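Local coordinates for serine protease inhibitor 4, isoform B (Drosophila melanogaster, PDB 4P0F), which probably inhibits serine and cysteine endopeptidases as a member of the serpin family, and is captured here in its cleaved form, at residues A[8-13]-A[40-45]; A[62-67]-A[284-289]. All blocks are in the same frame, centred on the assembly; numbering follows the deposited sequence.

Contact 1 (A[8-13]-A[40-45])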
ATOM      1  N   GLN A   8       4.072  11.132  14.702  1.00 39.45           N
ATOM      2  CA  GLN A   8       2.807  11.692  14.239  1.00 27.59           C
ATOM      3  C   GLN A   8       2.978  12.303  12.856  1.00 23.93           C
ATOM      4  O   GLN A   8       2.123  12.139  11.994  1.00 22.54           O
ATOM      5  CB  GLN A   8       2.274  12.751  15.209  1.00 35.01           C
ATOM      6  CG  GLN A   8       1.889  12.223  16.577  1.00 54.53           C
ATOM      7  CD  GLN A   8       1.198  13.277  17.423  1.00 73.90           C
ATOM      8  OE1 GLN A   8       1.823  13.927  18.262  1.00 80.50           O
ATOM      9  NE2 GLN A   8      -0.100  13.456  17.201  1.00 77.65           N
ATOM     10  N   GLU A   9       4.091  12.997  12.634  1.00 23.52           N
ATOM     11  CA  GLU A   9       4.326  13.609  11.332  1.00 21.52           C
ATOM     12  C   GLU A   9       4.424  12.559  10.242  1.00 19.54           C
ATOM     13  O   GLU A   9       3.875  12.731   9.158  1.00 19.85           O
ATOM     14  CB  GLU A   9       5.601  14.450  11.332  1.00 22.10           C
ATOM     15  CG  GLU A   9       5.907  15.059   9.965  1.00 29.31           C
ATOM     16  CD  GLU A   9       7.262  15.718   9.906  1.00 35.02           C
ATOM     17  OE1 GLU A   9       7.511  16.637  10.711  1.00 37.49           O
ATOM     18  OE2 GLU A   9       8.078  15.306   9.051  1.00 34.76           O
ATOM     19  N   PHE A  10       5.144  11.478  10.522  1.00 23.29           N
ATOM     20  CA  PHE A  10       5.326  10.429   9.531  1.00 21.70           C
ATOM     21  C   PHE A  10       3.961   9.900   9.108  1.00 18.89           C
ATOM     22  O   PHE A  10       3.692   9.727   7.927  1.00 17.25           O
ATOM     23  CB  PHE A  10       6.199   9.296  10.076  1.00 22.05           C
ATOM     24  CG  PHE A  10       6.477   8.213   9.066  1.00 19.46           C
ATOM     25  CD1 PHE A  10       5.558   7.197   8.847  1.00 17.61           C
ATOM     26  CD2 PHE A  10       7.648   8.207   8.333  1.00 21.69           C
ATOM     27  CE1 PHE A  10       5.792   6.214   7.909  1.00 20.51           C
ATOM     28  CE2 PHE A  10       7.883   7.213   7.400  1.00 17.13           C
ATOM     29  CZ  PHE A  10       6.964   6.220   7.186  1.00 18.80           C
ATOM     30  N   ALA A  11       3.098   9.648  10.084  1.00 18.59           N
ATOM     31  CA  ALA A  11       1.774   9.122   9.794  1.00 18.75           C
ATOM     32  C   ALA A  11       0.952  10.117   8.982  1.00 18.20           C
ATOM     33  O   ALA A  11       0.308   9.739   8.004  1.00 16.68           O
ATOM     34  CB  ALA A  11       1.060   8.767  11.079  1.00 20.96           C
ATOM     35  N   ARG A  12       0.989  11.388   9.383  1.00 19.18           N
ATOM     36  CA  ARG A  12       0.265  12.437   8.675  1.00 18.42           C
ATOM     37  C   ARG A  12       0.693  12.538   7.222  1.00 16.57           C
ATOM     38  O   ARG A  12      -0.137  12.629   6.324  1.00 16.23           O
ATOM     39  CB  ARG A  12       0.475  13.802   9.342  1.00 20.07           C
ATOM     40  CG  ARG A  12      -0.298  14.020  10.594  1.00 24.15           C
ATOM     41  CD  ARG A  12      -0.392  15.525  10.867  1.00 29.60           C
ATOM     42  NE  ARG A  12       0.935  16.104  11.046  1.00 30.93           N
ATOM     43  CZ  ARG A  12       1.589  16.109  12.204  1.00 26.17           C
ATOM     44  NH1 ARG A  12       1.043  15.566  13.280  1.00 33.91           N
ATOM     45  NH2 ARG A  12       2.792  16.657  12.288  1.00 34.59           N
ATOM     46  N   ARG A  13       2.000  12.522   6.979  1.00 16.23           N
ATOM     47  CA  ARG A  13       2.496  12.685   5.624  1.00 17.88           C
ATOM     48  C   ARG A  13       2.174  11.464   4.766  1.00 15.23           C
ATOM     49  O   ARG A  13       1.824  11.609   3.596  1.00 15.53           O
ATOM     50  CB  ARG A  13       3.996  12.976   5.658  1.00 15.21           C
ATOM     51  CG  ARG A  13       4.230  14.299   6.353  1.00 20.39           C
ATOM     52  CD  ARG A  13       5.577  14.873   6.142  1.00 28.73           C
ATOM     53  NE  ARG A  13       5.660  16.216   6.711  1.00 28.37           N
ATOM     54  CZ  ARG A  13       6.717  17.001   6.574  1.00 26.74           C
ATOM     55  NH1 ARG A  13       7.763  16.573   5.881  1.00 31.85           N
ATOM     56  NH2 ARG A  13       6.731  18.212   7.110  1.00 25.36           N
ATOM     57  N   SER A  40       4.011   0.636   1.642  1.00 13.73           N
ATOM     58  CA  SER A  40       4.954  -0.107   0.815  1.00 15.14           C
ATOM     59  C   SER A  40       5.518   0.771  -0.301  1.00 13.81           C
ATOM     60  O   SER A  40       6.731   0.754  -0.589  1.00 15.96           O
ATOM     61  CB  SER A  40       4.268  -1.347   0.230  1.00 14.53           C
ATOM     62  OG  SER A  40       5.085  -2.028  -0.694  1.00 15.89           O
ATOM     63  N   ILE A  41       4.635   1.528  -0.936  1.00 14.79           N
ATOM     64  CA  ILE A  41       5.031   2.399  -2.027  1.00 13.38           C
ATOM     65  C   ILE A  41       5.969   3.491  -1.525  1.00 15.59           C
ATOM     66  O   ILE A  41       7.021   3.727  -2.123  1.00 13.29           O
ATOM     67  CB  ILE A  41       3.791   3.020  -2.717  1.00 13.06           C
ATOM     68  CG1 ILE A  41       2.956   1.912  -3.374  1.00 14.25           C
ATOM     69  CG2 ILE A  41       4.202   4.050  -3.762  1.00 15.85           C
ATOM     70  CD1 ILE A  41       1.573   2.332  -3.757  1.00 15.28           C
ATOM     71  N   GLN A  42       5.596   4.171  -0.445  1.00 12.86           N
ATOM     72  CA  GLN A  42       6.428   5.266   0.061  1.00 13.83           C
ATOM     73  C   GLN A  42       7.803   4.768   0.526  1.00 12.95           C
ATOM     74  O   GLN A  42       8.826   5.421   0.287  1.00 13.99           O
ATOM     75  CB  GLN A  42       5.738   5.992   1.204  1.00 13.55           C
ATOM     76  CG  GLN A  42       6.292   7.379   1.470  1.00 14.91           C
ATOM     77  CD  GLN A  42       5.854   7.948   2.803  1.00 14.35           C
ATOM     78  OE1 GLN A  42       5.921   7.281   3.833  1.00 15.01           O
ATOM     79  NE2 GLN A  42       5.405   9.202   2.792  1.00 14.58           N
ATOM     80  N   THR A  43       7.824   3.604   1.174  1.00 13.71           N
ATOM     81  CA  THR A  43       9.057   3.018   1.676  1.00 13.50           C
ATOM     82  C   THR A  43       9.984   2.665   0.524  1.00 17.11           C
ATOM     83  O   THR A  43      11.171   2.998   0.553  1.00 15.11           O
ATOM     84  CB  THR A  43       8.766   1.767   2.526  1.00 12.49           C
ATOM     85  OG1 THR A  43       7.952   2.144   3.640  1.00 15.68           O
ATOM     86  CG2 THR A  43      10.050   1.149   3.054  1.00 14.45           C
ATOM     87  N   CYS A  44       9.446   2.020  -0.505  1.00 13.73           N
ATOM     88  CA  CYS A  44      10.276   1.608  -1.639  1.00 13.37           C
ATOM     89  C   CYS A  44      10.852   2.834  -2.332  1.00 14.82           C
ATOM     90  O   CYS A  44      12.042   2.882  -2.667  1.00 15.32           O
ATOM     91  CB  CYS A  44       9.475   0.783  -2.634  1.00 17.42           C
ATOM     92  SG  CYS A  44      10.524   0.055  -3.913  1.00 20.64           S
ATOM     93  N   ALA A  45      10.011   3.838  -2.533  1.00 13.76           N
ATOM     94  CA  ALA A  45      10.444   5.052  -3.214  1.00 14.02           C
ATOM     95  C   ALA A  45      11.428   5.861  -2.368  1.00 14.09           C
ATOM     96  O   ALA A  45      12.333   6.512  -2.914  1.00 15.30           O
ATOM     97  CB  ALA A  45       9.246   5.895  -3.585  1.00 16.39           C
TER
HETATM   98  O   HOH W   1       5.523   9.424   5.852  1.00 14.87           O
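Gln-42 reaches out from helix 38-49 to the ring of Phe-10 on helix 6-28 and makes nearly all of the 40-45 side of the contact, against Phe-10 and, more lightly, Arg-13; the two backbones stay well apart, 10.1 Å between the CA atoms of Arg-13 and Gln-42. The CB of Gln-42 is already directed at segment 8-13. CG lies anti to the backbone N (chi1 -161°) and the chain stays extended to CD, which carries the amide toward helix 6-28, beside Leu-14 and Phe-17 of that helix. At the tip Gln-42 OE1 does the touching, 3.7 Å from Phe-10 CZ, with CE2 of the same ring next nearest. The approach is oblique, the amide and ring planes are turned 71° apart, and the two side chains run past each other in opposite directions. Gln-42 OE1 also accepts a 3.0 Å hydrogen bond from a water. That water donates to the backbone O of Phe-10 at 2.8 Å and sits over the centre of the Phe-10 ring, bridging two segments that share no direct hydrogen bond. The other branch, NE2, gives its hydrogen bond to the backbone O of Leu-64, so both ends of this buried amide have a partner and its rotation is fixed. Glu-9 OE2 lies over the Arg-13 guanidinium, a pairing of charges alone. Among the N-terminal helices of the serpin fold, helix 71-84 packs against both side chains: Phe-78 meets Phe-10 edge-to-face and touches Gln-42, while Ser-40 and Ile-41 reach Thr-335 of strand 328-341.

Contact 2 (A[62-67]-A[284-289])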
ATOM      1  N   GLN A  62       9.581  15.899  -1.975  1.00 13.64           N
ATOM      2  CA  GLN A  62       8.393  16.718  -1.886  1.00 15.16           C
ATOM      3  C   GLN A  62       7.157  15.983  -2.391  1.00 23.58           C
ATOM      4  O   GLN A  62       6.067  16.213  -1.891  1.00 21.82           O
ATOM      5  CB  GLN A  62       8.607  18.028  -2.644  1.00 19.12           C
ATOM      6  CG  GLN A  62       9.826  18.759  -2.123  1.00 21.50           C
ATOM      7  CD  GLN A  62      10.103  20.040  -2.861  1.00 25.13           C
ATOM      8  OE1 GLN A  62       9.539  20.294  -3.918  1.00 26.85           O
ATOM      9  NE2 GLN A  62      10.971  20.858  -2.298  1.00 22.13           N
ATOM     10  N   GLY A  63       7.327  15.075  -3.348  1.00 16.81           N
ATOM     11  CA  GLY A  63       6.191  14.320  -3.861  1.00 16.44           C
ATOM     12  C   GLY A  63       5.741  13.197  -2.929  1.00 17.12           C
ATOM     13  O   GLY A  63       4.562  12.853  -2.893  1.00 17.68           O
ATOM     14  N   LEU A  64       6.684  12.629  -2.185  1.00 17.40           N
ATOM     15  CA  LEU A  64       6.388  11.561  -1.221  1.00 17.12           C
ATOM     16  C   LEU A  64       6.032  12.104   0.162  1.00 17.87           C
ATOM     17  O   LEU A  64       5.440  11.397   0.992  1.00 18.32           O
ATOM     18  CB  LEU A  64       7.590  10.625  -1.089  1.00 13.87           C
ATOM     19  CG  LEU A  64       8.024   9.880  -2.351  1.00 17.08           C
ATOM     20  CD1 LEU A  64       9.352   9.179  -2.112  1.00 18.08           C
ATOM     21  CD2 LEU A  64       6.949   8.894  -2.772  1.00 18.28           C
ATOM     22  N   GLY A  65       6.397  13.360   0.418  1.00 18.22           N
ATOM     23  CA  GLY A  65       6.174  13.954   1.723  1.00 16.48           C
ATOM     24  C   GLY A  65       7.177  13.448   2.748  1.00 17.02           C
ATOM     25  O   GLY A  65       6.824  13.173   3.889  1.00 23.65           O
ATOM     26  N   LEU A  66       8.438  13.322   2.350  1.00 15.99           N
ATOM     27  CA  LEU A  66       9.442  12.808   3.272  1.00 15.22           C
ATOM     28  C   LEU A  66       9.790  13.849   4.339  1.00 21.75           C
ATOM     29  O   LEU A  66       9.459  15.031   4.201  1.00 21.75           O
ATOM     30  CB  LEU A  66      10.689  12.359   2.510  1.00 16.03           C
ATOM     31  CG  LEU A  66      10.449  11.310   1.414  1.00 16.33           C
ATOM     32  CD1 LEU A  66      11.772  10.813   0.855  1.00 19.08           C
ATOM     33  CD2 LEU A  66       9.634  10.122   1.929  1.00 18.14           C
ATOM     34  N   ALA A  67      10.450  13.398   5.406  1.00 19.81           N
ATOM     35  CA  ALA A  67      10.618  14.194   6.623  1.00 22.21           C
ATOM     36  C   ALA A  67      11.462  15.450   6.412  1.00 23.28           C
ATOM     37  O   ALA A  67      11.258  16.472   7.070  1.00 28.62           O
ATOM     38  CB  ALA A  67      11.238  13.340   7.722  1.00 27.47           C
ATOM     39  N   GLU A 284       2.948   6.361 -14.132  1.00 16.53           N
ATOM     40  CA  GLU A 284       2.002   7.410 -14.468  1.00 20.81           C
ATOM     41  C   GLU A 284       1.529   8.148 -13.210  1.00 18.45           C
ATOM     42  O   GLU A 284       1.445   9.380 -13.212  1.00 21.73           O
ATOM     43  CB  GLU A 284       0.819   6.823 -15.237  1.00 24.37           C
ATOM     44  CG  GLU A 284      -0.161   7.857 -15.773  1.00 45.94           C
ATOM     45  CD  GLU A 284      -1.368   7.218 -16.436  1.00 55.40           C
ATOM     46  OE1 GLU A 284      -1.243   6.077 -16.926  1.00 40.13           O
ATOM     47  OE2 GLU A 284      -2.445   7.847 -16.458  1.00 58.02           O
ATOM     48  N   VAL A 285       1.241   7.409 -12.141  1.00 19.05           N
ATOM     49  CA  VAL A 285       0.827   8.021 -10.876  1.00 17.58           C
ATOM     50  C   VAL A 285       1.938   8.945 -10.361  1.00 18.70           C
ATOM     51  O   VAL A 285       1.673  10.090  -9.981  1.00 17.53           O
ATOM     52  CB  VAL A 285       0.480   6.956  -9.808  1.00 17.60           C
ATOM     53  CG1 VAL A 285       0.439   7.557  -8.408  1.00 19.06           C
ATOM     54  CG2 VAL A 285      -0.850   6.303 -10.137  1.00 19.34           C
ATOM     55  N   PHE A 286       3.177   8.464 -10.371  1.00 17.07           N
ATOM     56  CA  PHE A 286       4.293   9.284  -9.885  1.00 15.74           C
ATOM     57  C   PHE A 286       4.485  10.530 -10.731  1.00 19.39           C
ATOM     58  O   PHE A 286       4.763  11.603 -10.200  1.00 19.17           O
ATOM     59  CB  PHE A 286       5.586   8.482  -9.847  1.00 14.29           C
ATOM     60  CG  PHE A 286       5.786   7.726  -8.571  1.00 15.26           C
ATOM     61  CD1 PHE A 286       4.911   6.725  -8.197  1.00 21.18           C
ATOM     62  CD2 PHE A 286       6.858   8.002  -7.753  1.00 18.18           C
ATOM     63  CE1 PHE A 286       5.104   6.029  -7.025  1.00 17.86           C
ATOM     64  CE2 PHE A 286       7.050   7.316  -6.584  1.00 17.53           C
ATOM     65  CZ  PHE A 286       6.165   6.318  -6.219  1.00 16.39           C
ATOM     66  N   GLN A 287       4.340  10.398 -12.046  1.00 15.75           N
ATOM     67  CA  GLN A 287       4.426  11.556 -12.918  1.00 18.75           C
ATOM     68  C   GLN A 287       3.343  12.584 -12.599  1.00 20.73           C
ATOM     69  O   GLN A 287       3.606  13.792 -12.544  1.00 21.60           O
ATOM     70  CB  GLN A 287       4.330  11.115 -14.373  1.00 22.56           C
ATOM     71  CG  GLN A 287       5.574  10.367 -14.838  1.00 25.23           C
ATOM     72  CD  GLN A 287       5.377   9.673 -16.164  1.00 39.50           C
ATOM     73  OE1 GLN A 287       4.248   9.379 -16.563  1.00 31.88           O
ATOM     74  NE2 GLN A 287       6.472   9.415 -16.861  1.00 38.69           N
ATOM     75  N   LYS A 288       2.125  12.106 -12.379  1.00 19.66           N
ATOM     76  CA  LYS A 288       1.014  13.000 -12.074  1.00 22.17           C
ATOM     77  C   LYS A 288       1.151  13.645 -10.697  1.00 27.66           C
ATOM     78  O   LYS A 288       0.510  14.663 -10.424  1.00 29.05           O
ATOM     79  CB  LYS A 288      -0.311  12.256 -12.161  1.00 21.51           C
ATOM     80  CG  LYS A 288      -0.721  11.917 -13.577  1.00 27.61           C
ATOM     81  CD  LYS A 288      -1.949  11.027 -13.563  1.00 39.49           C
ATOM     82  CE  LYS A 288      -2.440  10.694 -14.962  1.00 51.40           C
ATOM     83  NZ  LYS A 288      -3.637   9.802 -14.888  1.00 62.98           N
ATOM     84  N   LEU A 289       1.975  13.056  -9.837  1.00 21.53           N
ATOM     85  CA  LEU A 289       2.254  13.630  -8.523  1.00 17.56           C
ATOM     86  C   LEU A 289       3.564  14.428  -8.526  1.00 20.02           C
ATOM     87  O   LEU A 289       4.095  14.765  -7.472  1.00 21.70           O
ATOM     88  CB  LEU A 289       2.298  12.534  -7.462  1.00 18.99           C
ATOM     89  CG  LEU A 289       0.953  11.833  -7.232  1.00 18.00           C
ATOM     90  CD1 LEU A 289       1.081  10.704  -6.235  1.00 20.93           C
ATOM     91  CD2 LEU A 289      -0.094  12.813  -6.764  1.00 20.10           C
TER
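Leu-64, the last residue of helix 54-64, meets the ring of Phe-286 on helix 283-288, and this is the close-packed part of the contact. Leu-64 CD2 lies 4.1 Å from Phe-286 CE2, approaching the ring obliquely. With CG anti to the carbonyl carbon (chi1 -62°), the end of Leu-64 swings nearer to segment 284-289 than its CB direction would suggest. Both side chains are buried, with Ala-45 of helix 38-49 and Met-291 touching each of them.

Toward the surface the fit is looser. Gly-63 and Leu-289 have the nearest CA atoms, 6.1 Å apart, yet what meets there is Gly-63 CA and the backbone O of Leu-289, at 4.2 Å. The first side-chain bond of Leu-289 is directed toward segment 62-67, but its side chain makes no close contact there. Back along helix 283-288, Lys-288 NZ donates a 2.8 Å hydrogen bond to Glu-284 OE2, on the anti side of the carboxylate.

No hydrogen bond or salt bridge crosses between the segments. The short helix after strand 263-281 thus meets the helical part of the serpin through apolar contact at Leu-64 and Phe-286 and a looser backbone approach at Gly-63, with polar pairing kept local.

From the N terminus, contact 1 comes first: helix 6-28 runs out, the chain turns, and helix 38-49 then packs beside the N-terminal part of helix 6-28, closing a short loop of 26 residues. Contact 2 opens only afterwards, at the end of helix 54-64, and closes 216 residues later at helix 283-288, after much of the strand-rich body has been laid down. The two are thus in series, neither nested nor crossed. They nevertheless touch in space, their centres about 11 Å apart, with segment 62-67 lying against both halves of contact 1. Together they tie the N-terminal helices to a short helix from much later in the serpin fold.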